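Beta-N-acetylglucosaminidase-like protein Glycoside hydrolase family 20 (Flavobacterium johnsoniae, PDB 6YHH) is a family 20 glycoside hydrolase of bacterial chitin metabolism, a chitobiase that probably removes terminal N-acetylglucosamine units from chitin-derived oligosaccharides. Local coordinates at residues S627-L632 and A643-L648; F60-G63 and N69-P72; I471-R474 and N480-D483. All blocks are in the same frame, centred on the assembly; numbering follows the deposited sequence.

Interaction 1: residues S627-L632 and A643-L648; sequences SQELLL and ADLKTL
Glu629 lays its aliphatic stem against two leucines of the next helix, and these two pairs carry the contact. The closer is at the root of the side chain, where CB of Glu629 lies 3.5 Å from CD2 of Leu648. One bond further out, CG of Glu629 sits 3.8 Å from CD1 of Leu645 and 3.9 Å from CD2 of Leu648, so this methylene rests against one methyl from each leucine. Leu648 meets the glutamate stem at about a right angle, Leu645 at a slant. Both leucines have CG anti to the backbone N (chi1 -177° in Leu645, -176° in Leu648) and bend the same way at the second torsion, yet from their different places on the helix they use different methyls, CD1 of Leu645 and CD2 of Leu648. Glu629 also starts out with CG anti to N, but then bends at chi2 (68°). Its carboxylate thereby parts from the leucines, and OE2 is hydrogen-bonded to Ser638 in the connection between the helices; the stem packs while the charged end is held elsewhere. Leu630, next along the first helix, brings only the end of its side chain nearer, to about the limit of touching. Ile672, near the chain end, touches both Leu630 and Leu645, while Phe593 of helix 583-607 lies against Leu630. The arrangement is a small surface packing of two consecutive helices, 617-634 and 642-650, joined by a short connection in the C-terminal helical part of the chain.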
loop_
_atom_site.group_PDB
_atom_site.type_symbol
_atom_site.label_atom_id
_atom_site.label_comp_id
_atom_site.label_asym_id
_atom_site.label_seq_id
_atom_site.Cartn_x
_atom_site.Cartn_y
_atom_site.Cartn_z
ATOM N N SER A 627 -24.825 -29.634 1.592
ATOM C CA SER A 627 -25.281 -29.112 2.896
ATOM C C SER A 627 -26.768 -29.437 3.121
ATOM O O SER A 627 -27.140 -29.908 4.213
ATOM C CB SER A 627 -25.011 -27.625 2.988
ATOM O OG SER A 627 -23.612 -27.348 2.966
ATOM N N GLN A 628 -27.576 -29.205 2.096
ATOM C CA GLN A 628 -29.025 -29.456 2.205
ATOM C C GLN A 628 -29.274 -30.918 2.541
ATOM O O GLN A 628 -30.145 -31.242 3.373
ATOM C CB GLN A 628 -29.770 -29.066 0.894
ATOM C CG GLN A 628 -29.880 -27.565 0.656
ATOM C CD GLN A 628 -30.321 -27.141 -0.788
ATOM O OE1 GLN A 628 -31.415 -27.410 -1.194
ATOM N NE2 GLN A 628 -29.515 -26.353 -1.463
ATOM N N GLU A 629 -28.575 -31.797 1.879
ATOM C CA GLU A 629 -28.818 -33.253 2.079
ATOM C C GLU A 629 -28.265 -33.738 3.440
ATOM O O GLU A 629 -28.922 -34.533 4.224
ATOM C CB GLU A 629 -28.290 -34.079 0.916
ATOM C CG GLU A 629 -28.728 -35.562 0.938
ATOM C CD GLU A 629 -30.235 -35.691 0.699
ATOM O OE1 GLU A 629 -30.778 -34.947 -0.139
ATOM O OE2 GLU A 629 -30.857 -36.557 1.359
ATOM N N LEU A 630 -27.073 -33.253 3.800
ATOM C CA LEU A 630 -26.498 -33.608 5.050
ATOM C C LEU A 630 -27.314 -33.086 6.238
ATOM O O LEU A 630 -27.291 -33.721 7.323
ATOM C CB LEU A 630 -25.053 -33.129 5.163
ATOM C CG LEU A 630 -24.129 -33.907 4.214
ATOM C CD1 LEU A 630 -22.746 -33.264 4.067
ATOM C CD2 LEU A 630 -23.928 -35.336 4.657
ATOM N N LEU A 631 -27.995 -31.954 6.109
ATOM C CA LEU A 631 -28.945 -31.566 7.169
ATOM C C LEU A 631 -30.002 -32.688 7.373
ATOM O O LEU A 631 -30.392 -33.004 8.513
ATOM C CB LEU A 631 -29.644 -30.249 6.838
ATOM C CG LEU A 631 -28.722 -29.014 7.022
ATOM C CD1 LEU A 631 -29.417 -27.848 6.409
ATOM C CD2 LEU A 631 -28.492 -28.750 8.500
ATOM N N LEU A 632 -30.452 -33.278 6.284
ATOM C CA LEU A 632 -31.454 -34.360 6.425
ATOM C C LEU A 632 -30.808 -35.604 6.978
ATOM O O LEU A 632 -31.387 -36.297 7.830
ATOM C CB LEU A 632 -32.106 -34.666 5.096
ATOM C CG LEU A 632 -32.869 -33.521 4.470
ATOM C CD1 LEU A 632 -33.123 -33.868 3.037
ATOM C CD2 LEU A 632 -34.168 -33.229 5.204
ATOM N N ALA A 643 -24.961 -44.767 -2.370
ATOM C CA ALA A 643 -24.149 -44.467 -3.554
ATOM C C ALA A 643 -24.398 -43.015 -4.095
ATOM O O ALA A 643 -23.463 -42.321 -4.508
ATOM C CB ALA A 643 -24.427 -45.502 -4.650
ATOM N N ASP A 644 -25.643 -42.579 -4.058
ATOM C CA ASP A 644 -26.036 -41.258 -4.515
ATOM C C ASP A 644 -25.640 -40.142 -3.521
ATOM O O ASP A 644 -25.243 -39.054 -3.925
ATOM C CB ASP A 644 -27.515 -41.224 -4.751
ATOM C CG ASP A 644 -27.937 -42.098 -5.944
ATOM O OD1 ASP A 644 -27.104 -42.387 -6.831
ATOM O OD2 ASP A 644 -29.108 -42.477 -5.965
ATOM N N LEU A 645 -25.702 -40.451 -2.246
ATOM C CA LEU A 645 -25.181 -39.562 -1.235
ATOM C C LEU A 645 -23.675 -39.428 -1.425
ATOM O O LEU A 645 -23.077 -38.311 -1.273
ATOM C CB LEU A 645 -25.496 -40.082 0.175
ATOM C CG LEU A 645 -25.039 -39.136 1.303
ATOM C CD1 LEU A 645 -25.732 -37.788 1.308
ATOM C CD2 LEU A 645 -25.253 -39.813 2.630
ATOM N N LYS A 646 -23.014 -40.523 -1.768
ATOM C CA LYS A 646 -21.583 -40.482 -1.908
ATOM C C LYS A 646 -21.228 -39.587 -3.103
ATOM O O LYS A 646 -20.279 -38.783 -3.028
ATOM C CB LYS A 646 -20.889 -41.876 -2.080
ATOM N N THR A 647 -21.925 -39.782 -4.215
ATOM C CA THR A 647 -21.656 -38.969 -5.428
ATOM C C THR A 647 -21.843 -37.458 -5.147
ATOM O O THR A 647 -21.041 -36.610 -5.597
ATOM C CB THR A 647 -22.573 -39.442 -6.543
ATOM O OG1 THR A 647 -22.154 -40.779 -6.865
ATOM C CG2 THR A 647 -22.418 -38.601 -7.755
ATOM N N LEU A 648 -22.878 -37.150 -4.364
ATOM C CA LEU A 648 -23.253 -35.807 -4.039
ATOM C C LEU A 648 -22.080 -35.121 -3.282
ATOM O O LEU A 648 -21.714 -33.976 -3.619
ATOM C CB LEU A 648 -24.526 -35.781 -3.208
ATOM C CG LEU A 648 -25.042 -34.409 -2.913
ATOM C CD1 LEU A 648 -25.537 -33.798 -4.192
ATOM C CD2 LEU A 648 -26.161 -34.466 -1.853
#

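Interaction 2: residues F60-G63 and N69-P72; sequences FEQG and NEFP
The side chain of Gln62 runs past the ring of Phe71 in the opposite direction, with its amide close to the CD2-CE2 bond of the ring. NE2 of Gln62 is 3.6 Å from CD2 of Phe71, and CG of Gln62 is 3.8 Å from CE2 of the same ring. The amide and ring planes stand 76° apart, and NE2 approaches obliquely, so this is a van der Waals contact and not a stack. The same NE2 also reaches Glu70, but through a water: it donates to the water at 3.0 Å, and the water donates in turn to OE1 of Glu70 at 2.5 Å, unusually short for a water bond, so that the exact length is doubtful. That water lies in the plane of the Phe71 ring, off its edge, 3.6 Å from CE2 of Phe71. One step outward, each polar group has a second hold. Gln62 OE1 accepts from Val31 N, which fixes which end of the amide faces the water. Glu70 has its other oxygen, OE2, bonded to the backbone N atoms of Thr66 and Lys67, so the carboxylate ties up the turn between the two segments and leaves OE1 for the water. Further out, Arg50 of helix 40-56 donates to the carbonyls of Gln62 and Gly63 with NH2 and NH1 respectively, and Asn32 OD1 receives Phe71 N. These contacts lie in the long connection from helix 40-56 to strand 76-80, the second half of a beta-alpha-beta crossover that starts from parallel strand 31-35, in the alpha/beta domain 2 of glycoside hydrolase family 20.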
loop_
_atom_site.group_PDB
_atom_site.type_symbol
_atom_site.label_atom_id
_atom_site.label_comp_id
_atom_site.label_asym_id
_atom_site.label_seq_id
_atom_site.Cartn_x
_atom_site.Cartn_y
_atom_site.Cartn_z
ATOM N N PHE A 60 2.293 9.505 23.517
ATOM C CA PHE A 60 3.531 9.539 24.333
ATOM C C PHE A 60 4.242 10.862 24.139
ATOM O O PHE A 60 4.199 11.477 23.066
ATOM C CB PHE A 60 4.453 8.363 23.921
ATOM C CG PHE A 60 3.857 7.014 24.222
ATOM C CD1 PHE A 60 3.377 6.743 25.440
ATOM C CD2 PHE A 60 3.833 5.994 23.250
ATOM C CE1 PHE A 60 2.868 5.510 25.772
ATOM C CE2 PHE A 60 3.364 4.757 23.586
ATOM C CZ PHE A 60 2.816 4.512 24.805
ATOM N N GLU A 61 4.964 11.265 25.170
ATOM C CA GLU A 61 5.759 12.518 25.119
ATOM C C GLU A 61 6.850 12.573 24.118
ATOM O O GLU A 61 7.072 13.595 23.525
ATOM C CB GLU A 61 6.367 12.845 26.532
ATOM N N GLN A 62 7.641 11.531 23.927
ATOM C CA GLN A 62 8.774 11.594 23.083
ATOM C C GLN A 62 8.390 11.511 21.618
ATOM O O GLN A 62 7.474 10.718 21.257
ATOM C CB GLN A 62 9.680 10.389 23.386
ATOM C CG GLN A 62 10.457 10.550 24.673
ATOM C CD GLN A 62 11.072 9.252 25.063
ATOM O OE1 GLN A 62 10.368 8.342 25.476
ATOM N NE2 GLN A 62 12.380 9.115 24.821
ATOM N N GLY A 63 9.110 12.283 20.818
ATOM C CA GLY A 63 8.976 12.182 19.377
ATOM C C GLY A 63 10.052 11.241 18.868
ATOM O O GLY A 63 9.969 10.048 19.117
ATOM N N ASN A 69 20.954 8.070 26.635
ATOM C CA ASN A 69 20.646 8.651 27.916
ATOM C C ASN A 69 19.823 9.900 27.862
ATOM O O ASN A 69 19.983 10.861 28.601
ATOM C CB ASN A 69 21.927 8.812 28.735
ATOM C CG ASN A 69 22.440 7.446 29.221
ATOM O OD1 ASN A 69 21.765 6.685 30.030
ATOM N ND2 ASN A 69 23.516 7.100 28.702
ATOM N N GLU A 70 18.811 9.842 27.043
ATOM C CA GLU A 70 17.888 10.932 26.938
ATOM C C GLU A 70 17.029 11.092 28.145
ATOM O O GLU A 70 16.650 12.243 28.415
ATOM C CB GLU A 70 16.966 10.801 25.685
ATOM C CG GLU A 70 17.667 10.941 24.398
ATOM C CD GLU A 70 16.807 10.678 23.148
ATOM O OE1 GLU A 70 15.698 10.112 23.291
ATOM O OE2 GLU A 70 17.273 11.080 22.038
ATOM N N PHE A 71 16.696 10.004 28.849
ATOM C CA PHE A 71 15.807 9.997 30.040
ATOM C C PHE A 71 16.238 8.921 31.030
ATOM O O PHE A 71 15.756 7.786 31.017
ATOM C CB PHE A 71 14.336 9.739 29.679
ATOM C CG PHE A 71 13.689 10.878 29.024
ATOM C CD1 PHE A 71 13.237 11.985 29.796
ATOM C CD2 PHE A 71 13.602 10.926 27.637
ATOM C CE1 PHE A 71 12.676 13.096 29.166
ATOM C CE2 PHE A 71 13.025 12.054 26.983
ATOM C CZ PHE A 71 12.552 13.134 27.767
ATOM N N PRO A 72 17.188 9.253 31.919
ATOM C CA PRO A 72 17.787 8.137 32.638
ATOM C C PRO A 72 16.869 7.429 33.621
ATOM O O PRO A 72 17.166 6.286 34.006
ATOM C CB PRO A 72 19.038 8.809 33.278
ATOM C CG PRO A 72 19.463 9.729 32.146
ATOM C CD PRO A 72 18.134 10.397 31.825
HETATM O O HOH W 1 13.620 11.444 23.463
#

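Interaction 3: residues I471-R474 and N480-D483; sequences IAER and NITD
The turn after helix 467-476, a helix that follows the last strand of the catalytic barrel, is pinned by Arg474 gripping the backbone carbonyl of Ile481. The guanidinium comes end-on: NH1 of Arg474 donates to Ile481 O at 2.9 Å and NH2 of Arg474 to the same oxygen at 2.8 Å. The oxygen lies in the guanidinium plane, at its edge. Sharing one acceptor bends both bonds, with N-H...O angles of 142° and 149°; NH2 arrives in the carbonyl plane, NH1 tilted from it. Bends at chi2 and chi3, both near +55°, curl the arginine so that its head swings toward the turn. CG2 of Thr482 adds a contact at 3.9 Å from NH2 of Arg474. Beside it, Glu473 crosses Ile481 at about a right angle, its OE1 3.6 Å from CG2 of Ile481. Tyr424 works on both residues: its OH bonds Glu473 OE1, its carbonyl takes Arg474 NE, and its ring makes a cation-pi contact with the arginine. Glu473 OE2 forms a salt bridge with Arg490 of helix 484-497 and accepts from Trp12 N. A leucine in place of Arg474 has no side-chain N-H to offer, which would probably leave the Ile481 carbonyl without these two donors and the turn freer to move. Two residues on, Asp483 is the N-cap of the second helix, OD1 accepting from Asn486 N. The whole is a turn joining two consecutive helices, closed by an arginine gripping one carbonyl with NH1 and NH2 and followed by an aspartate N-cap.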
loop_
_atom_site.group_PDB
_atom_site.type_symbol
_atom_site.label_atom_id
_atom_site.label_comp_id
_atom_site.label_asym_id
_atom_site.label_seq_id
_atom_site.Cartn_x
_atom_site.Cartn_y
_atom_site.Cartn_z
ATOM N N ILE A 471 7.122 -20.058 10.007
ATOM C CA ILE A 471 8.441 -20.412 9.626
ATOM C C ILE A 471 9.464 -19.671 10.501
ATOM O O ILE A 471 10.475 -20.307 10.936
ATOM C CB ILE A 471 8.679 -20.176 8.130
ATOM C CG1 ILE A 471 7.791 -21.134 7.342
ATOM C CG2 ILE A 471 10.149 -20.327 7.740
ATOM C CD1 ILE A 471 7.746 -20.829 5.850
ATOM N N ALA A 472 9.231 -18.400 10.788
ATOM C CA ALA A 472 10.107 -17.639 11.657
ATOM C C ALA A 472 10.253 -18.353 12.977
ATOM O O ALA A 472 11.341 -18.382 13.559
ATOM C CB ALA A 472 9.638 -16.205 11.834
ATOM N N GLU A 473 9.122 -18.850 13.511
ATOM C CA GLU A 473 9.200 -19.577 14.795
ATOM C C GLU A 473 10.042 -20.849 14.687
ATOM O O GLU A 473 10.944 -21.139 15.542
ATOM C CB GLU A 473 7.837 -19.893 15.333
ATOM C CG GLU A 473 7.888 -20.842 16.538
ATOM C CD GLU A 473 6.674 -20.657 17.400
ATOM O OE1 GLU A 473 5.770 -21.521 17.394
ATOM O OE2 GLU A 473 6.554 -19.538 17.995
ATOM N N ARG A 474 9.873 -21.597 13.608
ATOM C CA ARG A 474 10.754 -22.750 13.413
ATOM C C ARG A 474 12.233 -22.402 13.365
ATOM O O ARG A 474 13.093 -23.172 13.820
ATOM C CB ARG A 474 10.356 -23.559 12.181
ATOM C CG ARG A 474 11.199 -24.821 11.903
ATOM C CD ARG A 474 11.264 -25.842 13.045
ATOM N NE ARG A 474 9.910 -26.155 13.436
ATOM C CZ ARG A 474 9.411 -26.038 14.667
ATOM N NH1 ARG A 474 10.117 -25.717 15.761
ATOM N NH2 ARG A 474 8.152 -26.256 14.784
ATOM N N ASN A 480 11.787 -28.295 20.029
ATOM C CA ASN A 480 10.569 -28.925 20.519
ATOM C C ASN A 480 9.327 -28.075 20.577
ATOM O O ASN A 480 8.328 -28.552 21.050
ATOM C CB ASN A 480 10.790 -29.626 21.873
ATOM C CG ASN A 480 11.112 -28.655 22.976
ATOM O OD1 ASN A 480 11.243 -27.444 22.750
ATOM N ND2 ASN A 480 11.335 -29.181 24.169
ATOM N N ILE A 481 9.331 -26.837 20.043
ATOM C CA ILE A 481 8.113 -26.081 20.013
ATOM C C ILE A 481 7.404 -26.486 18.683
ATOM O O ILE A 481 7.859 -26.058 17.593
ATOM C CB ILE A 481 8.474 -24.571 20.058
ATOM C CG1 ILE A 481 9.232 -24.117 21.322
ATOM C CG2 ILE A 481 7.249 -23.701 19.801
ATOM C CD1 ILE A 481 8.570 -24.493 22.613
ATOM N N THR A 482 6.438 -27.391 18.763
ATOM C CA THR A 482 5.902 -28.054 17.586
ATOM C C THR A 482 4.376 -28.178 17.619
ATOM O O THR A 482 3.778 -28.749 16.714
ATOM C CB THR A 482 6.516 -29.414 17.387
ATOM O OG1 THR A 482 6.223 -30.192 18.540
ATOM C CG2 THR A 482 8.022 -29.332 17.137
ATOM N N ASP A 483 3.732 -27.645 18.646
ATOM C CA ASP A 483 2.269 -27.818 18.837
ATOM C C ASP A 483 1.566 -26.922 17.788
ATOM O O ASP A 483 1.545 -25.723 17.936
ATOM C CB ASP A 483 1.880 -27.495 20.235
ATOM C CG ASP A 483 0.417 -27.678 20.528
ATOM O OD1 ASP A 483 -0.536 -27.344 19.825
ATOM O OD2 ASP A 483 0.174 -28.052 21.647
#

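In the fold
The three contacts are far apart and follow one another along the chain, interaction 2 first, then interaction 3, then interaction 1. Interaction 3 is the most central, about 15 Å from the centre of the chain, and stands between the other two: its centre is about 36 Å from that of interaction 2 and about 39 Å from that of interaction 1. The outer pair are 66 Å apart, centre to centre. Interaction 2 belongs to the N-terminal domain, interaction 3 to the side of the barrel, and interaction 1 to the C-terminal helices. All lie away from Glu317, the predicted proton donor, so they concern the scaffold and not the active site itself.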